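Histone-lysine N-methyltransferase, H3 lysine-9 specific SUVH6 (Arabidopsis thaliana, PDB 6A5K) probably methylates histone H3 on a lysine of its tail with S-adenosylmethionine as methyl donor, and carries an SRA domain of the kind that reads methylated DNA. Local coordinates at residues A[198-203]-A[214-219]; A[376-381]-A[477-482]. The protein carries 1 engineered substitution. All coordinates share one frame; numbering follows the deposited sequence.

Contact 1 (A[198-203]-A[214-219]); sequences VEKYWQ and KFQLRR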
# COMPACT_ATOMS: atom_id res chain seq x y z
N VAL A 198 29.59 -8.88 -4.14
CA VAL A 198 29.79 -10.11 -4.90
C VAL A 198 31.11 -10.77 -4.47
O VAL A 198 32.17 -10.15 -4.52
CB VAL A 198 29.79 -9.84 -6.42
CG1 VAL A 198 29.52 -11.13 -7.18
CG2 VAL A 198 28.74 -8.77 -6.78
N GLU A 199 31.03 -12.02 -4.04
CA GLU A 199 32.17 -12.71 -3.43
C GLU A 199 32.92 -13.61 -4.41
O GLU A 199 34.15 -13.68 -4.38
CB GLU A 199 31.71 -13.53 -2.23
CG GLU A 199 31.15 -12.71 -1.09
CD GLU A 199 30.84 -13.54 0.14
OE1 GLU A 199 30.43 -14.71 -0.02
OE2 GLU A 199 31.01 -13.03 1.27
N LYS A 200 32.18 -14.30 -5.26
CA LYS A 200 32.79 -15.22 -6.21
C LYS A 200 31.81 -15.58 -7.31
O LYS A 200 30.61 -15.37 -7.18
CB LYS A 200 33.27 -16.49 -5.51
CG LYS A 200 32.15 -17.35 -4.95
CD LYS A 200 32.69 -18.62 -4.29
CE LYS A 200 31.61 -19.36 -3.51
NZ LYS A 200 32.15 -20.56 -2.81
N TYR A 201 32.34 -16.12 -8.40
CA TYR A 201 31.48 -16.65 -9.44
C TYR A 201 32.05 -17.96 -9.97
O TYR A 201 33.22 -18.29 -9.77
CB TYR A 201 31.29 -15.64 -10.57
CG TYR A 201 32.42 -15.57 -11.57
CD1 TYR A 201 32.32 -16.20 -12.80
CD2 TYR A 201 33.58 -14.85 -11.30
CE1 TYR A 201 33.35 -16.14 -13.73
CE2 TYR A 201 34.61 -14.78 -12.22
CZ TYR A 201 34.48 -15.43 -13.43
OH TYR A 201 35.50 -15.36 -14.35
N TRP A 202 31.20 -18.72 -10.63
CA TRP A 202 31.64 -19.96 -11.24
C TRP A 202 30.79 -20.25 -12.45
O TRP A 202 29.85 -19.53 -12.75
CB TRP A 202 31.59 -21.12 -10.24
CG TRP A 202 30.22 -21.43 -9.73
CD1 TRP A 202 29.36 -22.38 -10.21
CD2 TRP A 202 29.55 -20.81 -8.62
NE1 TRP A 202 28.20 -22.38 -9.47
CE2 TRP A 202 28.29 -21.43 -8.49
CE3 TRP A 202 29.90 -19.79 -7.72
CZ2 TRP A 202 27.37 -21.06 -7.51
CZ3 TRP A 202 28.98 -19.43 -6.74
CH2 TRP A 202 27.73 -20.06 -6.64
N GLN A 203 31.13 -21.33 -13.12
CA GLN A 203 30.54 -21.62 -14.40
C GLN A 203 30.13 -23.10 -14.41
O GLN A 203 30.91 -23.96 -14.03
CB GLN A 203 31.55 -21.25 -15.48
CG GLN A 203 31.29 -21.71 -16.86
CD GLN A 203 32.10 -20.92 -17.89
OE1 GLN A 203 33.14 -20.35 -17.56
NE2 GLN A 203 31.61 -20.88 -19.12
N LYS A 214 27.19 -18.42 -12.49
CA LYS A 214 26.52 -18.23 -11.21
C LYS A 214 27.40 -17.39 -10.29
O LYS A 214 28.63 -17.50 -10.34
CB LYS A 214 26.19 -19.58 -10.56
CG LYS A 214 25.23 -20.42 -11.39
CD LYS A 214 24.17 -21.07 -10.52
CE LYS A 214 23.13 -21.80 -11.37
NZ LYS A 214 21.98 -22.27 -10.55
N PHE A 215 26.77 -16.57 -9.46
CA PHE A 215 27.47 -15.60 -8.62
C PHE A 215 27.00 -15.76 -7.18
O PHE A 215 25.81 -15.95 -6.94
CB PHE A 215 27.21 -14.16 -9.10
CG PHE A 215 27.61 -13.92 -10.53
CD1 PHE A 215 26.76 -14.28 -11.58
CD2 PHE A 215 28.82 -13.30 -10.84
CE1 PHE A 215 27.12 -14.04 -12.89
CE2 PHE A 215 29.18 -13.06 -12.15
CZ PHE A 215 28.33 -13.44 -13.18
N GLN A 216 27.91 -15.68 -6.22
CA GLN A 216 27.49 -15.65 -4.82
C GLN A 216 27.63 -14.24 -4.27
O GLN A 216 28.69 -13.63 -4.36
CB GLN A 216 28.31 -16.63 -3.97
CG GLN A 216 28.04 -16.50 -2.48
CD GLN A 216 28.75 -17.55 -1.67
OE1 GLN A 216 28.47 -18.74 -1.80
NE2 GLN A 216 29.69 -17.13 -0.84
N LEU A 217 26.54 -13.72 -3.72
CA LEU A 217 26.54 -12.40 -3.10
C LEU A 217 26.24 -12.52 -1.61
O LEU A 217 25.53 -13.42 -1.18
CB LEU A 217 25.51 -11.48 -3.76
CG LEU A 217 25.68 -11.12 -5.24
CD1 LEU A 217 25.16 -12.24 -6.14
CD2 LEU A 217 24.99 -9.80 -5.57
N ARG A 218 26.80 -11.60 -0.82
CA ARG A 218 26.55 -11.57 0.61
C ARG A 218 26.12 -10.17 1.04
O ARG A 218 26.74 -9.17 0.66
CB ARG A 218 27.78 -12.03 1.40
CG ARG A 218 27.55 -12.11 2.91
CD ARG A 218 28.81 -12.51 3.66
NE ARG A 218 29.33 -13.80 3.22
CZ ARG A 218 29.00 -14.97 3.77
NH1 ARG A 218 28.14 -15.01 4.78
NH2 ARG A 218 29.52 -16.10 3.30
N ARG A 219 25.06 -10.12 1.84
CA ARG A 219 24.49 -8.85 2.26
C ARG A 219 25.44 -8.07 3.15
O ARG A 219 26.05 -8.62 4.07
CB ARG A 219 23.17 -9.10 2.98
CG ARG A 219 22.24 -7.90 3.02
CD ARG A 219 20.85 -8.34 3.46
NE ARG A 219 19.86 -7.28 3.34
CZ ARG A 219 19.32 -6.64 4.37
NH1 ARG A 219 19.67 -6.95 5.61
NH2 ARG A 219 18.42 -5.69 4.17
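Glu199 uses both carboxylate oxygens to hold two residues of the partner strand. Glu199 OE1 accepts from Gln216 NE2 at 2.7 Å, and Glu199 OE2 forms a salt bridge to Arg218 NE, also at 2.7 Å. OE2 meets the guanidinium at its edge, in its plane. The carboxylate is turned 46° from it. Arg218 has a second anionic partner, Asp125. The backbones pair as antiparallel strands. Glu199 N donates to Gln216 O, Gln216 N to Lys200 O, and Trp202 and Lys214 exchange two bonds. A beta bulge between Val198 and Lys200 shifts the register, and Glu199 is the extra residue, with its CB directed at the other strand. CG of Trp202 stands between the backbone N and the carbonyl carbon (chi1 62°), and the indole makes a CH-pi contact: Lys214 CB lies over one face, 3.8 Å from the centroid of the five-membered ring. Trp202 NE1 is hydrogen-bonded to Gln204. On the face of Val198, Tyr201, Phe215 and Leu217, Tyr201 CB meets Phe215 CD2 at 3.4 Å. Val198 CG2 touches Leu217 CD2. Helix 156-167 packs on this face, against Val198, Tyr201 and Phe215. Strand 126-130 pairs with the outer side of 214-219, extending the SRA sheet.

Contact 2 (A[376-381]-A[477-482]); sequences GSFICE and HVMFFA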
# COMPACT_ATOMS: atom_id res chain seq x y z
N GLY A 376 -4.38 0.60 -3.25
CA GLY A 376 -5.80 0.65 -3.52
C GLY A 376 -6.62 -0.39 -2.77
O GLY A 376 -7.84 -0.46 -2.94
N SER A 377 -5.98 -1.18 -1.92
CA SER A 377 -6.72 -2.19 -1.16
C SER A 377 -7.51 -1.57 -0.00
O SER A 377 -7.03 -0.66 0.66
CB SER A 377 -5.79 -3.26 -0.59
OG SER A 377 -5.11 -3.95 -1.62
N PHE A 378 -8.71 -2.10 0.23
CA PHE A 378 -9.47 -1.80 1.43
C PHE A 378 -8.80 -2.43 2.65
O PHE A 378 -8.38 -3.58 2.61
CB PHE A 378 -10.91 -2.31 1.29
CG PHE A 378 -11.72 -2.24 2.56
CD1 PHE A 378 -11.99 -1.02 3.16
CD2 PHE A 378 -12.22 -3.40 3.15
CE1 PHE A 378 -12.74 -0.95 4.32
CE2 PHE A 378 -12.97 -3.34 4.30
CZ PHE A 378 -13.24 -2.11 4.89
N ILE A 379 -8.70 -1.66 3.73
CA ILE A 379 -8.08 -2.14 4.97
C ILE A 379 -9.15 -2.54 5.98
O ILE A 379 -9.34 -3.72 6.28
CB ILE A 379 -7.18 -1.06 5.62
CG1 ILE A 379 -6.20 -0.46 4.61
CG2 ILE A 379 -6.47 -1.65 6.85
CD1 ILE A 379 -5.31 -1.50 3.91
N CYS A 380 -9.86 -1.54 6.49
CA CYS A 380 -10.89 -1.75 7.49
C CYS A 380 -11.73 -0.49 7.60
O CYS A 380 -11.38 0.54 7.03
CB CYS A 380 -10.29 -2.09 8.86
SG CYS A 380 -9.34 -0.73 9.59
N GLU A 381 -12.82 -0.58 8.35
CA GLU A 381 -13.67 0.56 8.66
C GLU A 381 -13.24 1.18 9.99
O GLU A 381 -12.65 0.49 10.82
CB GLU A 381 -15.15 0.13 8.73
CG GLU A 381 -16.14 1.27 8.96
CD GLU A 381 -17.59 0.84 8.72
OE1 GLU A 381 -17.82 -0.35 8.44
OE2 GLU A 381 -18.48 1.71 8.82
N HIS A 477 -19.92 5.73 5.91
CA HIS A 477 -18.93 4.80 6.45
C HIS A 477 -17.54 5.37 6.20
O HIS A 477 -17.26 5.87 5.11
CB HIS A 477 -19.06 3.42 5.81
CG HIS A 477 -20.36 2.74 6.11
ND1 HIS A 477 -20.55 1.97 7.24
CD2 HIS A 477 -21.53 2.71 5.43
CE1 HIS A 477 -21.79 1.50 7.24
NE2 HIS A 477 -22.40 1.94 6.16
N VAL A 478 -16.67 5.29 7.21
CA VAL A 478 -15.29 5.72 7.03
C VAL A 478 -14.43 4.49 6.74
O VAL A 478 -14.20 3.66 7.62
CB VAL A 478 -14.78 6.49 8.26
CG1 VAL A 478 -13.28 6.77 8.16
CG2 VAL A 478 -15.57 7.80 8.41
N MSE A 479 -13.98 4.37 5.49
CA MSE A 479 -13.26 3.18 5.04
C MSE A 479 -11.82 3.53 4.71
O MSE A 479 -11.58 4.44 3.92
CB MSE A 479 -13.94 2.58 3.81
CG MSE A 479 -15.45 2.37 3.97
SE MSE A 479 -15.80 1.12 5.42
CE MSE A 479 -17.47 0.32 4.78
N PHE A 480 -10.86 2.80 5.26
CA PHE A 480 -9.46 3.08 4.94
C PHE A 480 -8.95 2.29 3.74
O PHE A 480 -9.24 1.10 3.59
CB PHE A 480 -8.58 2.79 6.16
CG PHE A 480 -8.91 3.64 7.34
CD1 PHE A 480 -8.52 4.97 7.37
CD2 PHE A 480 -9.63 3.13 8.40
CE1 PHE A 480 -8.82 5.77 8.46
CE2 PHE A 480 -9.94 3.92 9.48
CZ PHE A 480 -9.54 5.24 9.51
N PHE A 481 -8.18 2.97 2.89
CA PHE A 481 -7.56 2.38 1.70
C PHE A 481 -6.05 2.62 1.69
O PHE A 481 -5.58 3.67 2.12
CB PHE A 481 -8.17 2.96 0.42
CG PHE A 481 -9.55 2.47 0.11
CD1 PHE A 481 -10.66 3.09 0.67
CD2 PHE A 481 -9.75 1.41 -0.76
CE1 PHE A 481 -11.94 2.65 0.38
CE2 PHE A 481 -11.03 0.96 -1.05
CZ PHE A 481 -12.12 1.58 -0.49
N ALA A 482 -5.29 1.66 1.16
CA ALA A 482 -3.85 1.85 0.96
C ALA A 482 -3.54 2.80 -0.20
O ALA A 482 -4.15 2.69 -1.27
CB ALA A 482 -3.17 0.50 0.73
O HOH W 1 -17.61 4.17 9.59
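Glu381 and His477 form a short carboxylate-histidine hydrogen bond, with ND1 donating to OE2 at 2.6 Å. OE2 lies in the plane of the imidazole, but ND1 meets it on the syn side, 32° out of the carboxylate plane. With CG of Glu381 anti to the backbone N (chi1 -176°), the extended chain brings its carboxylate to the ring. A water also donates to OE2 and accepts from Val478 N. His477 NE2 is held by Asp469, so the ring is bonded at both nitrogens. An alanine in place of Glu381 would probably leave ND1 and the water without this acceptor and the imidazole less firmly fixed. The selenium of Met479, a selenomethionine, packs 3.5 Å from Glu381 CB and makes an oblique Met-aromatic contact with Phe378. The Phe378 ring turns its edge to the face of Phe481, with planes at 59°. Ile379 CB meets Phe480 CB at 4.1 Å. Backbone bonds join Ile379 N to Phe480 O and Phe480 N to Cys380 O. A beta bulge between Phe378 and Glu381 shifts the register. Strand 378-381 is the edge of a four-stranded sheet, with 477-482 next to it. Such small sheets of short strands are characteristic of the SET domain fold.

Contact 1 and contact 2 lie in different domains, SRA and SET, with centres about 44 Å apart and no touch. Each joins two antiparallel strands and carries a beta bulge. Contact 1 is local, a hairpin on the outer part of the chain, partly exposed. Contact 2 is buried nearer the centre of the chain and brings together strands almost a hundred residues apart. They share no strand or sheet. Contact 1 sets Lys200, Trp202, Lys214 and Gln216 on one face and Val198, Tyr201, Phe215 and Leu217 on the other, and adds a salt bridge. Contact 2 is mostly aromatic and aliphatic, and its one side-chain hydrogen bond between the segments, Glu381 to His477, lies at one end.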